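Local structure of calcium-regulated actin-bundling protein (Dictyostelium discoideum, 4X3N) at residues Q128-T131 with Q137-R140; E141-D144 with R150-F153. The protein bundles actin filaments under calcium control and may help shape and remodel filopodia and pseudopodia during cell movement. One frame throughout, in Å; residues are numbered along the deposited sequence.

Contact 1. Residues Q128-T131 with Q137-R140; sequences QMLT and QELR
The two flat groups, the Q128 amide and the E138 carboxylate, turn their oxygens toward each other, with planes 31° apart, and L130 lies against one face of each. Over the E138 carboxylate comes the tip of one leucine branch, L130 CD1, which lies 3.7 Å from E138 OE2 and is offset from the middle of the group. The other branch covers the amide: L130 CD2 sits above Q128 CD at 3.8 Å. The two polar groups themselves come no closer than 4.1 Å, Q128 OE1 to E138 OE1. Their oxygens are acceptors, and water 1 supplies the hydrogens that join Q128 OE1 to E138 OE2, each 2.6 Å from it; the angle from Q128 OE1 through water 1 to E138 OE2 is 118°. E138 reaches the loop because its CG stands anti to the backbone N (chi1 -174°) and the chain runs on extended. Its OE1 is bonded to the hydroxyl of Y159, while OE2 has a long, weak ion pair with R135, whose NH2 also bonds Q128 O. The firm holds on the carboxylate are thus Y159 at OE1 and water 1 at OE2. T131 follows in the loop as N-cap, its OG1 taking the backbone N of K134. This is a loop folded back along the first turns of the helix it caps, here 132-143, the entering helix of the EF-hand.

Contact 2. Residues E141-D144 with R150-F153; sequences EKVD and RVSF. With CA (calcium ion), chain D.
This is a calcium-mediated contact backed by a small apolar one, buried where the end of helix 132-143 faces the short strand 150-152 across the loop that joins them. No hydrogen bond crosses; the metal does the joining. D144 OD1 binds the calcium ion at 2.3 Å, and the backbone oxygen R150 O binds the same ion at 2.3 Å. D144 OD1 and R150 O subtend 86° at the calcium ion. They come within 3.2 Å of each other, which the shared cation makes tolerable. Water 2 is a further ligand, 2.4 Å from the calcium ion and roughly across it from D144 OD1, at 157°. N146, D148 and both carboxylate oxygens of E155 complete seven ligands. That set, with a carboxylate at the start of the loop, a backbone carbonyl midway and a bidentate glutamate at its end, is the canonical EF-hand arrangement. D144 has its CG anti to the backbone N (chi1 -177°), which turns the carboxylate into the loop; OD2 then takes the backbone N of G149 and the hydroxyl of Y101 of a second subunit. Beside the polar site, V143 CG1 meets V151 CG1 at 4.0 Å, methyl to methyl. Y103 and A99 of helix 96-111 add to this apolar layer, and the V151 backbone bonds to L94 in a short, weakly bonded strand pair.

Contact 1 comes first along the chain and contact 2 takes over where it ends: both use helix 132-143, the first through its middle and the second through its last turn. Their centres are 11 Å apart, and the backbone passes directly between them, with probable hydrogen bonds from V143 N to E138 O at 3.1 Å and from D144 N to L139 O at 2.7 Å. L139 also packs on V151, L139 CD2 to V151 CG2 at 4.1 Å. The helix therefore runs from a water-bridged surface contact at its middle to the first calcium ligand just past its end.

Contact 1. Residues Q128-T131 with Q137-R140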
loop_
_atom_site.group_PDB
_atom_site.type_symbol
_atom_site.label_atom_id
_atom_site.label_comp_id
_atom_site.label_asym_id
_atom_site.label_seq_id
_atom_site.Cartn_x
_atom_site.Cartn_y
_atom_site.Cartn_z
ATOM N N GLN A 128 1.298 -16.795 -21.288
ATOM C CA GLN A 128 2.077 -16.236 -22.389
ATOM C C GLN A 128 3.203 -15.415 -21.815
ATOM O O GLN A 128 3.024 -14.602 -20.901
ATOM C CB GLN A 128 1.168 -15.397 -23.287
ATOM C CG GLN A 128 1.890 -14.465 -24.265
ATOM C CD GLN A 128 0.925 -13.498 -24.958
ATOM O OE1 GLN A 128 -0.005 -12.929 -24.339
ATOM N NE2 GLN A 128 1.131 -13.305 -26.256
ATOM N N MET A 129 4.384 -15.607 -22.366
ATOM C CA MET A 129 5.547 -14.888 -21.870
ATOM C C MET A 129 5.420 -13.466 -22.406
ATOM O O MET A 129 5.000 -13.265 -23.536
ATOM C CB MET A 129 6.857 -15.538 -22.354
ATOM C CG MET A 129 8.090 -15.024 -21.637
ATOM S SD MET A 129 8.285 -15.752 -19.987
ATOM C CE MET A 129 7.946 -14.416 -18.807
ATOM N N LEU A 130 5.775 -12.488 -21.596
ATOM C CA LEU A 130 5.749 -11.119 -22.041
ATOM C C LEU A 130 6.820 -10.347 -21.351
ATOM O O LEU A 130 7.132 -10.636 -20.179
ATOM C CB LEU A 130 4.424 -10.483 -21.653
ATOM C CG LEU A 130 3.135 -10.947 -22.259
ATOM C CD1 LEU A 130 2.050 -10.155 -21.567
ATOM C CD2 LEU A 130 3.138 -10.687 -23.766
ATOM N N THR A 131 7.349 -9.318 -22.015
ATOM C CA THR A 131 8.245 -8.400 -21.290
ATOM C C THR A 131 7.486 -7.701 -20.152
ATOM O O THR A 131 6.254 -7.639 -20.138
ATOM C CB THR A 131 8.794 -7.287 -22.164
ATOM O OG1 THR A 131 7.718 -6.443 -22.537
ATOM C CG2 THR A 131 9.415 -7.837 -23.429
ATOM N N GLN A 137 1.053 -3.414 -19.180
ATOM C CA GLN A 137 0.079 -2.922 -20.146
ATOM C C GLN A 137 -1.102 -3.892 -20.338
ATOM O O GLN A 137 -2.264 -3.459 -20.456
ATOM C CB GLN A 137 0.787 -2.731 -21.476
ATOM C CG GLN A 137 -0.037 -2.065 -22.582
ATOM C CD GLN A 137 0.745 -2.054 -23.923
ATOM O OE1 GLN A 137 1.990 -2.114 -23.968
ATOM N NE2 GLN A 137 0.006 -1.983 -25.015
ATOM N N GLU A 138 -0.839 -5.192 -20.306
ATOM C CA GLU A 138 -1.978 -6.129 -20.372
ATOM C C GLU A 138 -2.784 -6.098 -19.055
ATOM O O GLU A 138 -3.960 -6.226 -19.069
ATOM C CB GLU A 138 -1.507 -7.535 -20.621
ATOM C CG GLU A 138 -2.627 -8.542 -20.851
ATOM C CD GLU A 138 -2.095 -9.798 -21.515
ATOM O OE1 GLU A 138 -2.239 -9.885 -22.750
ATOM O OE2 GLU A 138 -1.499 -10.652 -20.818
ATOM N N LEU A 139 -2.116 -5.967 -17.932
ATOM C CA LEU A 139 -2.848 -5.932 -16.639
ATOM C C LEU A 139 -3.834 -4.786 -16.644
ATOM O O LEU A 139 -4.982 -4.924 -16.297
ATOM C CB LEU A 139 -1.860 -5.759 -15.452
ATOM C CG LEU A 139 -0.834 -6.875 -15.250
ATOM C CD1 LEU A 139 -0.101 -6.680 -13.942
ATOM C CD2 LEU A 139 -1.453 -8.255 -15.280
ATOM N N ARG A 140 -3.321 -3.632 -17.040
ATOM C CA ARG A 140 -4.002 -2.371 -17.105
ATOM C C ARG A 140 -5.098 -2.305 -18.165
ATOM O O ARG A 140 -6.160 -1.775 -17.905
ATOM C CB ARG A 140 -2.922 -1.329 -17.453
ATOM C CG ARG A 140 -3.283 0.088 -17.331
ATOM C CD ARG A 140 -2.021 0.887 -17.589
ATOM N NE ARG A 140 -1.150 0.856 -16.412
ATOM C CZ ARG A 140 0.149 0.591 -16.446
ATOM N NH1 ARG A 140 0.769 0.347 -17.614
ATOM N NH2 ARG A 140 0.830 0.633 -15.298
HETATM O O HOH W 1 -0.991 -12.931 -21.897
#

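Contact 2. Residues E141-D144 with R150-F153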
loop_
_atom_site.group_PDB
_atom_site.type_symbol
_atom_site.label_atom_id
_atom_site.label_comp_id
_atom_site.label_asym_id
_atom_site.label_seq_id
_atom_site.Cartn_x
_atom_site.Cartn_y
_atom_site.Cartn_z
ATOM N N GLU A 141 -4.838 -2.867 -19.347
ATOM C CA GLU A 141 -5.814 -2.863 -20.429
ATOM C C GLU A 141 -6.855 -3.966 -20.323
ATOM O O GLU A 141 -7.987 -3.769 -20.685
ATOM C CB GLU A 141 -5.089 -3.037 -21.770
ATOM C CG GLU A 141 -4.476 -1.723 -22.224
ATOM C CD GLU A 141 -3.732 -1.817 -23.546
ATOM O OE1 GLU A 141 -2.858 -0.967 -23.786
ATOM O OE2 GLU A 141 -4.007 -2.755 -24.303
ATOM N N LYS A 142 -6.476 -5.131 -19.826
ATOM C CA LYS A 142 -7.310 -6.285 -19.917
ATOM C C LYS A 142 -7.599 -6.974 -18.611
ATOM O O LYS A 142 -8.694 -7.366 -18.425
ATOM C CB LYS A 142 -6.619 -7.316 -20.737
ATOM C CG LYS A 142 -6.236 -6.809 -22.116
ATOM C CD LYS A 142 -7.502 -6.670 -22.941
ATOM C CE LYS A 142 -7.220 -6.367 -24.406
ATOM N NZ LYS A 142 -6.147 -7.276 -24.915
ATOM N N VAL A 143 -6.616 -7.188 -17.752
ATOM C CA VAL A 143 -6.809 -8.084 -16.615
ATOM C C VAL A 143 -7.511 -7.395 -15.472
ATOM O O VAL A 143 -8.394 -8.004 -14.840
ATOM C CB VAL A 143 -5.514 -8.723 -16.126
ATOM C CG1 VAL A 143 -5.753 -9.693 -14.948
ATOM C CG2 VAL A 143 -4.812 -9.443 -17.266
ATOM N N ASP A 144 -7.092 -6.157 -15.182
ATOM C CA ASP A 144 -7.662 -5.394 -14.044
ATOM C C ASP A 144 -8.999 -4.730 -14.350
ATOM O O ASP A 144 -9.097 -3.461 -14.462
ATOM C CB ASP A 144 -6.651 -4.369 -13.532
ATOM C CG ASP A 144 -7.151 -3.598 -12.308
ATOM O OD1 ASP A 144 -8.020 -4.104 -11.583
ATOM O OD2 ASP A 144 -6.636 -2.489 -12.093
ATOM N N ARG A 150 -5.105 -3.872 -8.778
ATOM C CA ARG A 150 -4.836 -5.163 -8.181
ATOM C C ARG A 150 -5.292 -6.302 -9.120
ATOM O O ARG A 150 -6.250 -6.149 -9.921
ATOM C CB ARG A 150 -5.573 -5.305 -6.860
ATOM C CG ARG A 150 -5.487 -4.160 -5.850
ATOM C CD ARG A 150 -4.157 -4.034 -5.151
ATOM N NE ARG A 150 -3.830 -5.212 -4.350
ATOM C CZ ARG A 150 -2.768 -5.304 -3.564
ATOM N NH1 ARG A 150 -1.928 -4.256 -3.441
ATOM N NH2 ARG A 150 -2.527 -6.430 -2.892
ATOM N N VAL A 151 -4.589 -7.421 -9.049
ATOM C CA VAL A 151 -4.952 -8.619 -9.778
ATOM C C VAL A 151 -5.370 -9.734 -8.793
ATOM O O VAL A 151 -4.580 -10.144 -7.927
ATOM C CB VAL A 151 -3.820 -9.109 -10.680
ATOM C CG1 VAL A 151 -4.223 -10.377 -11.367
ATOM C CG2 VAL A 151 -3.446 -8.065 -11.718
ATOM N N SER A 152 -6.636 -10.121 -8.904
ATOM C CA SER A 152 -7.207 -11.195 -8.163
ATOM C C SER A 152 -6.989 -12.485 -8.949
ATOM O O SER A 152 -6.700 -12.441 -10.136
ATOM C CB SER A 152 -8.677 -10.946 -7.965
ATOM O OG SER A 152 -9.323 -10.789 -9.230
ATOM N N PHE A 153 -7.150 -13.620 -8.294
ATOM C CA PHE A 153 -7.143 -14.914 -8.983
ATOM C C PHE A 153 -8.283 -14.997 -9.935
ATOM O O PHE A 153 -8.121 -15.485 -11.043
ATOM C CB PHE A 153 -7.169 -16.046 -7.989
ATOM C CG PHE A 153 -6.754 -17.387 -8.536
ATOM C CD1 PHE A 153 -5.668 -17.514 -9.366
ATOM C CD2 PHE A 153 -7.408 -18.560 -8.103
ATOM C CE1 PHE A 153 -5.298 -18.782 -9.872
ATOM C CE2 PHE A 153 -7.001 -19.846 -8.576
ATOM C CZ PHE A 153 -5.989 -19.933 -9.476
HETATM CA CA CA D . -8.521 -5.708 -9.971
HETATM O O HOH W 2 -9.406 -6.561 -7.926
#